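Local coordinates for protein iron transport multicopper oxidase FET3 (Saccharomyces cerevisiae, PDB 1ZPU) that oxidises iron(II) to iron(III) with oxygen, using four copper ions, for high-affinity iron uptake, and also oxidises copper(I), at residues I36-G41 with F120-D125; H62-N67 with F93-N98; I404-T409 with Y440-S445. One frame throughout, in Å; residues are numbered along the deposited sequence.

Overall arrangement
Interactions 1 and 2 lie in the same N-terminal cupredoxin domain and touch each other. Gly41 N meets Val95 O there in a probable hydrogen bond. Strand 117-123 belongs to interaction 1 and packs against interaction 2. Interaction 3 belongs to the third cupredoxin domain, with its centre about 33 Å from that of interaction 1 and about 29 Å from that of interaction 2. Interaction 1 is partly buried, regular strand pairing, apolar on one face and mixed on the other. Interaction 2 is buried and joins the segment that carries both a copper ligand and a glycosylated asparagine to segment 93-98. Interaction 3 is partly buried and depends on arginines, aromatic stacking and backbone carbonyls.

Interaction 1: I36-G41 with F120-D125; sequences ITVNKG and FIIKDD
Ile36 to Asn39 pair with Phe120 to Lys123 as parallel neighbouring strands, at one margin of a sheet in the N-terminal cupredoxin beta-sandwich. Ile121 N bonds to Ile36 O (2.7 Å), and Val38 N and Lys123 N continue the pattern. The tight part is the face of Ile36, Val38, Phe120 and Ile122. With CG anti to the backbone N (chi1 -165°), the Phe120 ring comes to Ile36 and Val38. Ile36 CG2 lies over one face toward the rim, and Ile36 CD1 is 3.7 Å from Phe120 CD2. Val38 CG2 touches Phe120 CE1 and Ile122 CG1. Phe5, Trp7, Val44 and Ile46 of the facing sheet close over this layer.

The other face is looser and partly open to solvent. It carries Thr37, Ile121, Asn39 and Lys123, and a glycan sugar touches Ile121. Lys123 bends at chi2 and chi3, and its amine end comes to the side-chain amide of Asn39. An alanine in place of Asn39 would probably leave the end of Lys123 without this neighbour and freer to swing. Lys123 CD lies 3.4 Å from Thr37 CG2. At the strand ends the backbone pairing stretches, and Lys40 N reaches Lys123 O at 3.3 Å.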
loop_
_atom_site.group_PDB
_atom_site.type_symbol
_atom_site.label_atom_id
_atom_site.label_comp_id
_atom_site.label_asym_id
_atom_site.label_seq_id
_atom_site.Cartn_x
_atom_site.Cartn_y
_atom_site.Cartn_z
ATOM N N ILE A 36 6.678 10.810 -10.831
ATOM C CA ILE A 36 5.795 11.288 -11.899
ATOM C C ILE A 36 4.885 12.397 -11.385
ATOM O O ILE A 36 4.298 12.277 -10.310
ATOM C CB ILE A 36 4.920 10.153 -12.462
ATOM C CG1 ILE A 36 5.787 9.030 -13.028
ATOM C CG2 ILE A 36 4.024 10.681 -13.557
ATOM C CD1 ILE A 36 5.041 7.711 -13.188
ATOM N N THR A 37 4.771 13.471 -12.160
ATOM C CA THR A 37 3.814 14.525 -11.858
ATOM C C THR A 37 2.977 14.797 -13.103
ATOM O O THR A 37 3.514 15.149 -14.157
ATOM C CB THR A 37 4.526 15.795 -11.339
ATOM O OG1 THR A 37 5.337 15.452 -10.209
ATOM C CG2 THR A 37 3.529 16.846 -10.903
ATOM N N VAL A 38 1.666 14.597 -12.986
ATOM C CA VAL A 38 0.756 14.836 -14.111
ATOM C C VAL A 38 -0.424 15.719 -13.691
ATOM O O VAL A 38 -0.601 16.003 -12.496
ATOM C CB VAL A 38 0.248 13.514 -14.751
ATOM C CG1 VAL A 38 1.414 12.645 -15.171
ATOM C CG2 VAL A 38 -0.652 12.756 -13.790
ATOM N N ASN A 39 -1.215 16.151 -14.673
ATOM C CA ASN A 39 -2.434 16.896 -14.423
ATOM C C ASN A 39 -3.667 16.007 -14.506
ATOM O O ASN A 39 -3.668 15.001 -15.219
ATOM C CB ASN A 39 -2.566 18.026 -15.434
ATOM C CG ASN A 39 -1.838 19.279 -15.003
ATOM O OD1 ASN A 39 -2.249 19.964 -14.063
ATOM N ND2 ASN A 39 -0.755 19.599 -15.700
ATOM N N LYS A 40 -4.718 16.387 -13.783
ATOM C CA LYS A 40 -5.998 15.696 -13.844
ATOM C C LYS A 40 -6.343 15.382 -15.298
ATOM O O LYS A 40 -6.301 16.257 -16.168
ATOM C CB LYS A 40 -7.089 16.568 -13.208
ATOM C CG LYS A 40 -8.477 15.918 -13.084
ATOM C CD LYS A 40 -8.496 14.841 -11.988
ATOM C CE LYS A 40 -9.925 14.461 -11.554
ATOM N NZ LYS A 40 -10.819 15.626 -11.218
ATOM N N GLY A 41 -6.660 14.119 -15.562
ATOM C CA GLY A 41 -7.088 13.699 -16.889
ATOM C C GLY A 41 -5.988 13.466 -17.912
ATOM O O GLY A 41 -6.283 13.221 -19.077
ATOM N N PHE A 120 3.901 9.496 -7.249
ATOM C CA PHE A 120 3.021 9.798 -8.365
ATOM C C PHE A 120 2.089 10.914 -7.914
ATOM O O PHE A 120 1.176 10.673 -7.116
ATOM C CB PHE A 120 2.220 8.549 -8.732
ATOM C CG PHE A 120 1.540 8.628 -10.069
ATOM C CD1 PHE A 120 0.474 9.503 -10.279
ATOM C CD2 PHE A 120 1.950 7.792 -11.115
ATOM C CE1 PHE A 120 -0.151 9.569 -11.523
ATOM C CE2 PHE A 120 1.330 7.848 -12.367
ATOM C CZ PHE A 120 0.277 8.731 -12.575
ATOM N N ILE A 121 2.328 12.125 -8.410
ATOM C CA ILE A 121 1.550 13.287 -7.998
ATOM C C ILE A 121 0.626 13.754 -9.094
ATOM O O ILE A 121 1.063 13.972 -10.239
ATOM C CB ILE A 121 2.461 14.466 -7.533
ATOM C CG1 ILE A 121 2.751 14.346 -6.051
ATOM C CG2 ILE A 121 1.795 15.800 -7.740
ATOM C CD1 ILE A 121 3.917 13.477 -5.746
ATOM N N ILE A 122 -0.649 13.912 -8.746
ATOM C CA ILE A 122 -1.622 14.500 -9.666
ATOM C C ILE A 122 -2.097 15.843 -9.123
ATOM O O ILE A 122 -2.637 15.909 -8.015
ATOM C CB ILE A 122 -2.832 13.565 -9.895
ATOM C CG1 ILE A 122 -2.361 12.172 -10.310
ATOM C CG2 ILE A 122 -3.764 14.151 -10.944
ATOM C CD1 ILE A 122 -3.402 11.104 -10.116
ATOM N N LYS A 123 -1.893 16.909 -9.891
ATOM C CA LYS A 123 -2.356 18.233 -9.460
ATOM C C LYS A 123 -3.778 18.512 -9.910
ATOM O O LYS A 123 -4.208 18.033 -10.973
ATOM C CB LYS A 123 -1.470 19.365 -9.983
ATOM C CG LYS A 123 0.009 19.226 -9.689
ATOM C CD LYS A 123 0.749 18.738 -10.928
ATOM C CE LYS A 123 0.773 19.793 -12.045
ATOM N NZ LYS A 123 1.113 19.169 -13.362
ATOM N N ASP A 124 -4.498 19.305 -9.113
ATOM C CA ASP A 124 -5.774 19.875 -9.579
ATOM C C ASP A 124 -5.876 21.364 -9.309
ATOM O O ASP A 124 -5.390 21.875 -8.288
ATOM C CB ASP A 124 -7.011 19.131 -9.030
ATOM C CG ASP A 124 -7.429 19.597 -7.620
ATOM O OD1 ASP A 124 -6.593 19.561 -6.674
ATOM O OD2 ASP A 124 -8.616 19.992 -7.481
ATOM N N ASP A 125 -6.525 22.050 -10.235
ATOM C CA ASP A 125 -6.715 23.488 -10.145
ATOM C C ASP A 125 -7.614 23.938 -8.985
ATOM O O ASP A 125 -7.597 25.111 -8.599
ATOM C CB ASP A 125 -7.235 24.025 -11.488
ATOM C CG ASP A 125 -6.099 24.339 -12.473
ATOM O OD1 ASP A 125 -5.113 23.550 -12.544
ATOM O OD2 ASP A 125 -6.194 25.388 -13.164
#

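Interaction 2: H62-N67 with F93-N98; sequences HGLFQN and FTVDYN. With CU1 (copper (I) ion), chain B; NAG (2-acetamido-2-deoxy-beta-D-glucopyranose), chain C.
Leu64, Phe65 and Gln66 face Asn98, Tyr97 and Phe93 in opposite chain order, with the CA atoms of Leu64 and Asn98 6.2 Å apart and no strand pairing between them. The backbone is held instead by a side chain: Phe65 N donates to Asn98 OD1 (2.9 Å), from a position tilted 27° out of the carbonyl plane. Asn98 CG is anti to the carbonyl carbon (chi1 -65°), which starts the amide toward the Phe65 backbone. The same amide places ND2 over the centre of the Phe65 ring, 3.4 Å above its plane. Asn98 ND2 also bonds to Tyr102 OH, so both ends of this buried amide have partners.

Two side chains of the 62-67 segment meet Phe93. Gln66 NE2 sits over the centre of its ring, with the amide plane turned 77° from the ring. Leu64 CD2 approaches Phe93 CE1 and also packs on Val95 CG2.

Tyr97 packs against the glycan-bearing Asn67. Its ring lies beneath the glycosidic linkage, with Asn67 ND2 over the ring centre, and Asn67 CB is 3.6 Å from Tyr97 CE1. Tyr97 OH shares a hydrogen bond with O6 of the sugar (2.8 Å).

At the start of the 62-67 segment, His62 ND1 binds a type 3 copper ion at 1.9 Å, together with His105 and His464. The segment thus runs from the copper site to the sugar. It packs against Phe93 of strand 88-94 and the residues after it, while Phe120 and Ile122 of strand 117-123 pack against Leu64, Phe93, Val95 and Asn98.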
loop_
_atom_site.group_PDB
_atom_site.type_symbol
_atom_site.label_atom_id
_atom_site.label_comp_id
_atom_site.label_asym_id
_atom_site.label_seq_id
_atom_site.Cartn_x
_atom_site.Cartn_y
_atom_site.Cartn_z
ATOM N N HIS A 62 -0.380 2.971 -6.796
ATOM C CA HIS A 62 -1.136 2.880 -5.560
ATOM C C HIS A 62 -2.135 4.001 -5.425
ATOM O O HIS A 62 -1.758 5.173 -5.335
ATOM C CB HIS A 62 -0.185 2.924 -4.368
ATOM C CG HIS A 62 -0.862 2.679 -3.060
ATOM N ND1 HIS A 62 -0.585 1.581 -2.278
ATOM C CD2 HIS A 62 -1.817 3.382 -2.403
ATOM C CE1 HIS A 62 -1.337 1.621 -1.193
ATOM N NE2 HIS A 62 -2.098 2.699 -1.247
ATOM N N GLY A 63 -3.411 3.636 -5.378
ATOM C CA GLY A 63 -4.457 4.603 -5.067
ATOM C C GLY A 63 -5.277 4.974 -6.278
ATOM O O GLY A 63 -6.417 5.409 -6.151
ATOM N N LEU A 64 -4.695 4.796 -7.455
ATOM C CA LEU A 64 -5.361 5.095 -8.704
ATOM C C LEU A 64 -6.499 4.107 -8.934
ATOM O O LEU A 64 -6.347 2.910 -8.711
ATOM C CB LEU A 64 -4.334 5.059 -9.827
ATOM C CG LEU A 64 -3.564 6.350 -10.154
ATOM C CD1 LEU A 64 -3.033 7.125 -8.959
ATOM C CD2 LEU A 64 -2.448 6.063 -11.136
ATOM N N PHE A 65 -7.650 4.614 -9.353
ATOM C CA PHE A 65 -8.865 3.798 -9.408
ATOM C C PHE A 65 -8.937 2.885 -10.623
ATOM O O PHE A 65 -9.716 1.932 -10.641
ATOM C CB PHE A 65 -10.115 4.679 -9.336
ATOM C CG PHE A 65 -10.281 5.403 -8.017
ATOM C CD1 PHE A 65 -9.807 4.846 -6.826
ATOM C CD2 PHE A 65 -10.928 6.631 -7.965
ATOM C CE1 PHE A 65 -9.955 5.511 -5.622
ATOM C CE2 PHE A 65 -11.081 7.293 -6.762
ATOM C CZ PHE A 65 -10.602 6.732 -5.591
ATOM N N GLN A 66 -8.131 3.192 -11.639
ATOM C CA GLN A 66 -8.047 2.402 -12.866
ATOM C C GLN A 66 -9.433 2.100 -13.450
ATOM O O GLN A 66 -9.680 1.018 -13.982
ATOM C CB GLN A 66 -7.223 1.120 -12.631
ATOM C CG GLN A 66 -5.774 1.335 -12.116
ATOM C CD GLN A 66 -4.868 2.094 -13.101
ATOM O OE1 GLN A 66 -5.208 2.290 -14.280
ATOM N NE2 GLN A 66 -3.704 2.516 -12.618
ATOM N N ASN A 67 -10.325 3.083 -13.348
ATOM C CA ASN A 67 -11.719 2.966 -13.776
ATOM C C ASN A 67 -11.794 2.666 -15.260
ATOM O O ASN A 67 -11.396 3.487 -16.074
ATOM C CB ASN A 67 -12.459 4.268 -13.454
ATOM C CG ASN A 67 -13.955 4.085 -13.313
ATOM O OD1 ASN A 67 -14.575 3.326 -14.052
ATOM N ND2 ASN A 67 -14.545 4.814 -12.370
ATOM N N PHE A 93 -2.815 4.240 -19.202
ATOM C CA PHE A 93 -4.014 4.605 -18.452
ATOM C C PHE A 93 -4.172 6.107 -18.316
ATOM O O PHE A 93 -3.202 6.851 -18.399
ATOM C CB PHE A 93 -4.022 3.941 -17.071
ATOM C CG PHE A 93 -2.881 4.355 -16.180
ATOM C CD1 PHE A 93 -3.028 5.397 -15.272
ATOM C CD2 PHE A 93 -1.667 3.691 -16.226
ATOM C CE1 PHE A 93 -1.974 5.779 -14.431
ATOM C CE2 PHE A 93 -0.611 4.072 -15.388
ATOM C CZ PHE A 93 -0.766 5.115 -14.491
ATOM N N THR A 94 -5.409 6.541 -18.109
ATOM C CA THR A 94 -5.706 7.946 -17.863
ATOM C C THR A 94 -5.923 8.140 -16.378
ATOM O O THR A 94 -5.968 7.171 -15.614
ATOM C CB THR A 94 -6.959 8.399 -18.591
ATOM O OG1 THR A 94 -7.456 7.321 -19.385
ATOM C CG2 THR A 94 -6.655 9.578 -19.484
ATOM N N VAL A 95 -6.057 9.394 -15.971
ATOM C CA VAL A 95 -6.163 9.723 -14.561
ATOM C C VAL A 95 -7.351 10.682 -14.346
ATOM O O VAL A 95 -7.200 11.842 -13.965
ATOM C CB VAL A 95 -4.775 10.190 -14.066
ATOM C CG1 VAL A 95 -4.834 11.478 -13.293
ATOM C CG2 VAL A 95 -4.124 9.074 -13.262
ATOM N N ASP A 96 -8.548 10.172 -14.624
ATOM C CA ASP A 96 -9.749 10.997 -14.617
ATOM C C ASP A 96 -10.429 11.081 -13.257
ATOM O O ASP A 96 -11.249 11.971 -13.032
ATOM C CB ASP A 96 -10.726 10.501 -15.670
ATOM C CG ASP A 96 -10.242 10.783 -17.084
ATOM O OD1 ASP A 96 -10.371 11.946 -17.558
ATOM O OD2 ASP A 96 -9.736 9.830 -17.721
ATOM N N TYR A 97 -10.083 10.173 -12.348
ATOM C CA TYR A 97 -10.842 10.032 -11.110
ATOM C C TYR A 97 -10.008 10.226 -9.853
ATOM O O TYR A 97 -10.525 10.106 -8.738
ATOM C CB TYR A 97 -11.559 8.681 -11.093
ATOM C CG TYR A 97 -12.499 8.481 -12.265
ATOM C CD1 TYR A 97 -12.073 7.822 -13.418
ATOM C CD2 TYR A 97 -13.820 8.956 -12.223
ATOM C CE1 TYR A 97 -12.939 7.635 -14.507
ATOM C CE2 TYR A 97 -14.697 8.769 -13.305
ATOM C CZ TYR A 97 -14.246 8.108 -14.440
ATOM O OH TYR A 97 -15.087 7.917 -15.504
ATOM N N ASN A 98 -8.726 10.537 -10.033
ATOM C CA ASN A 98 -7.825 10.776 -8.898
ATOM C C ASN A 98 -7.126 12.128 -8.921
ATOM O O ASN A 98 -6.734 12.628 -9.973
ATOM C CB ASN A 98 -6.792 9.658 -8.776
ATOM C CG ASN A 98 -7.421 8.340 -8.452
ATOM O OD1 ASN A 98 -7.742 7.557 -9.346
ATOM N ND2 ASN A 98 -7.647 8.100 -7.175
HETATM CU CU CU1 B . 0.629 0.092 -2.603
HETATM C C1 NAG C . -15.988 4.814 -12.464
HETATM C C2 NAG C . -16.243 5.559 -11.153
HETATM C C3 NAG C . -17.722 5.873 -10.944
HETATM C C4 NAG C . -18.315 6.550 -12.186
HETATM C C5 NAG C . -17.920 5.764 -13.450
HETATM C C6 NAG C . -18.407 6.441 -14.724
HETATM C C7 NAG C . -14.667 5.317 -9.306
HETATM C C8 NAG C . -14.093 4.394 -8.271
HETATM N N2 NAG C . -15.706 4.837 -10.011
HETATM O O3 NAG C . -17.832 6.732 -9.834
HETATM O O4 NAG C . -19.722 6.731 -12.063
HETATM O O5 NAG C . -16.505 5.609 -13.521
HETATM O O6 NAG C . -17.795 7.707 -14.835
HETATM O O7 NAG C . -14.178 6.445 -9.467
#

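Interaction 3: I404-T409 with Y440-S445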
loop_
_atom_site.group_PDB
_atom_site.type_symbol
_atom_site.label_atom_id
_atom_site.label_comp_id
_atom_site.label_asym_id
_atom_site.label_seq_id
_atom_site.Cartn_x
_atom_site.Cartn_y
_atom_site.Cartn_z
ATOM N N ILE A 404 -15.815 3.560 8.969
ATOM C CA ILE A 404 -16.953 3.811 9.865
ATOM C C ILE A 404 -16.742 3.317 11.306
ATOM O O ILE A 404 -17.378 3.820 12.238
ATOM C CB ILE A 404 -18.280 3.292 9.280
ATOM C CG1 ILE A 404 -18.295 1.771 9.240
ATOM C CG2 ILE A 404 -18.503 3.859 7.882
ATOM C CD1 ILE A 404 -19.668 1.212 9.148
ATOM N N GLN A 405 -15.861 2.331 11.481
ATOM C CA GLN A 405 -15.370 1.937 12.813
ATOM C C GLN A 405 -13.937 1.433 12.752
ATOM O O GLN A 405 -13.565 0.701 11.836
ATOM C CB GLN A 405 -16.257 0.875 13.485
ATOM C CG GLN A 405 -15.639 0.314 14.779
ATOM C CD GLN A 405 -16.625 -0.405 15.689
ATOM O OE1 GLN A 405 -17.653 0.153 16.092
ATOM N NE2 GLN A 405 -16.294 -1.640 16.046
ATOM N N ARG A 406 -13.140 1.846 13.731
ATOM C CA ARG A 406 -11.808 1.313 13.929
ATOM C C ARG A 406 -11.510 1.287 15.425
ATOM O O ARG A 406 -11.049 2.280 15.997
ATOM C CB ARG A 406 -10.773 2.156 13.198
ATOM C CG ARG A 406 -9.376 1.595 13.360
ATOM C CD ARG A 406 -8.427 2.675 13.765
ATOM N NE ARG A 406 -7.525 2.937 12.673
ATOM C CZ ARG A 406 -7.059 4.131 12.339
ATOM N NH1 ARG A 406 -7.421 5.209 13.025
ATOM N NH2 ARG A 406 -6.223 4.231 11.295
ATOM N N ASP A 407 -11.762 0.141 16.046
ATOM C CA ASP A 407 -11.757 0.022 17.505
ATOM C C ASP A 407 -10.360 0.258 18.122
ATOM O O ASP A 407 -9.350 0.255 17.409
ATOM C CB ASP A 407 -12.359 -1.338 17.907
ATOM C CG ASP A 407 -13.036 -1.318 19.275
ATOM O OD1 ASP A 407 -12.981 -0.294 19.990
ATOM O OD2 ASP A 407 -13.631 -2.353 19.646
ATOM N N ARG A 408 -10.329 0.473 19.439
ATOM C CA ARG A 408 -9.112 0.760 20.211
ATOM C C ARG A 408 -8.160 -0.430 20.270
ATOM O O ARG A 408 -8.529 -1.544 19.899
ATOM C CB ARG A 408 -9.481 1.155 21.646
ATOM C CG ARG A 408 -9.999 -0.005 22.512
ATOM C CD ARG A 408 -10.363 0.452 23.906
ATOM N NE ARG A 408 -10.898 -0.617 24.750
ATOM C CZ ARG A 408 -10.168 -1.451 25.493
ATOM N NH1 ARG A 408 -8.847 -1.385 25.494
ATOM N NH2 ARG A 408 -10.763 -2.375 26.235
ATOM N N THR A 409 -6.944 -0.197 20.759
ATOM C CA THR A 409 -6.002 -1.286 20.983
ATOM C C THR A 409 -6.456 -2.161 22.138
ATOM O O THR A 409 -6.881 -1.656 23.177
ATOM C CB THR A 409 -4.556 -0.773 21.199
ATOM O OG1 THR A 409 -4.007 -0.369 19.932
ATOM C CG2 THR A 409 -3.655 -1.857 21.802
ATOM N N TYR A 440 -5.117 1.078 9.185
ATOM C CA TYR A 440 -4.622 0.074 10.116
ATOM C C TYR A 440 -5.689 -0.412 11.110
ATOM O O TYR A 440 -6.500 0.379 11.593
ATOM C CB TYR A 440 -3.373 0.579 10.868
ATOM C CG TYR A 440 -3.564 1.739 11.849
ATOM C CD1 TYR A 440 -4.080 1.524 13.123
ATOM C CD2 TYR A 440 -3.188 3.032 11.514
ATOM C CE1 TYR A 440 -4.246 2.572 14.028
ATOM C CE2 TYR A 440 -3.329 4.075 12.400
ATOM C CZ TYR A 440 -3.866 3.846 13.662
ATOM O OH TYR A 440 -4.021 4.879 14.571
ATOM N N VAL A 441 -5.687 -1.717 11.393
ATOM C CA VAL A 441 -6.308 -2.253 12.603
ATOM C C VAL A 441 -5.305 -2.199 13.726
ATOM O O VAL A 441 -4.112 -2.473 13.519
ATOM C CB VAL A 441 -6.643 -3.748 12.534
ATOM C CG1 VAL A 441 -8.128 -3.981 12.739
ATOM C CG2 VAL A 441 -6.070 -4.411 11.290
ATOM N N ARG A 442 -5.796 -1.896 14.921
ATOM C CA ARG A 442 -4.964 -1.926 16.101
ATOM C C ARG A 442 -4.805 -3.371 16.577
ATOM O O ARG A 442 -5.576 -4.249 16.174
ATOM C CB ARG A 442 -5.537 -0.999 17.181
ATOM C CG ARG A 442 -5.367 0.476 16.827
ATOM C CD ARG A 442 -6.023 1.404 17.827
ATOM N NE ARG A 442 -5.908 2.803 17.412
ATOM C CZ ARG A 442 -6.921 3.568 17.002
ATOM N NH1 ARG A 442 -8.157 3.093 16.948
ATOM N NH2 ARG A 442 -6.689 4.824 16.643
ATOM N N PRO A 443 -3.773 -3.636 17.400
ATOM C CA PRO A 443 -3.583 -4.970 17.970
ATOM C C PRO A 443 -4.857 -5.578 18.557
ATOM O O PRO A 443 -5.527 -4.957 19.396
ATOM C CB PRO A 443 -2.556 -4.722 19.074
ATOM C CG PRO A 443 -1.730 -3.627 18.521
ATOM C CD PRO A 443 -2.700 -2.718 17.828
ATOM N N GLN A 444 -5.180 -6.779 18.088
ATOM C CA GLN A 444 -6.299 -7.572 18.590
ATOM C C GLN A 444 -7.648 -6.852 18.481
ATOM O O GLN A 444 -8.592 -7.174 19.197
ATOM C CB GLN A 444 -6.035 -8.023 20.029
ATOM C CG GLN A 444 -4.712 -8.757 20.244
ATOM C CD GLN A 444 -4.738 -9.666 21.475
ATOM O OE1 GLN A 444 -4.559 -10.883 21.362
ATOM N NE2 GLN A 444 -4.979 -9.082 22.649
ATOM N N SER A 445 -7.744 -5.894 17.566
ATOM C CA SER A 445 -8.946 -5.078 17.449
ATOM C C SER A 445 -9.726 -5.351 16.162
ATOM O O SER A 445 -9.644 -6.436 15.599
ATOM C CB SER A 445 -8.598 -3.596 17.592
ATOM O OG SER A 445 -9.737 -2.868 18.007
#
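Arg406 and Tyr440 stack where strand 401-406 of one sheet meets strand 438-441 of the other, in the third cupredoxin beta-sandwich. From Arg406 CB, CG stands anti to the backbone N (chi1 -178°), which brings it alongside Tyr440 O. The chain then bends at chi2 and chi3. CD lies over a face of the Arg442 guanidinium, 3.7 Å from Arg442 CZ. NE donates to Tyr440 O (3.0 Å) close to the guanidinium plane, which helps fix how the group is turned. CZ lies over the Tyr440 ring, 3.6 Å from its centroid, with the planes 17° apart. This is a cation-pi stack. NH2 is over the ring toward its rim and forms a salt bridge with Asp299. NH1 forms one with Asp298.

Asp298 also takes Arg442 NH2. Its charge probably eases the repulsion between Arg406 NH1 and Arg442 NH2, which are 3.7 Å apart. Tyr229 meets the Tyr440 ring edge-to-face. The side chain of Tyr440 lies about 6 Å from that of His392, a ligand of type 1 copper.

Arg442 extends from CG to NE. Its NH1 donates to Asp407 O (3.1 Å), coming from well above the carbonyl plane. Thr409 OG1 rests against Arg442 CB and Pro443 CD. Arg442 also opens a type II beta turn, closed by Ser445 N on Arg442 O. The turn brings Ser445 to segment 404-409, where its OG donates to Arg408 O at 2.6 Å.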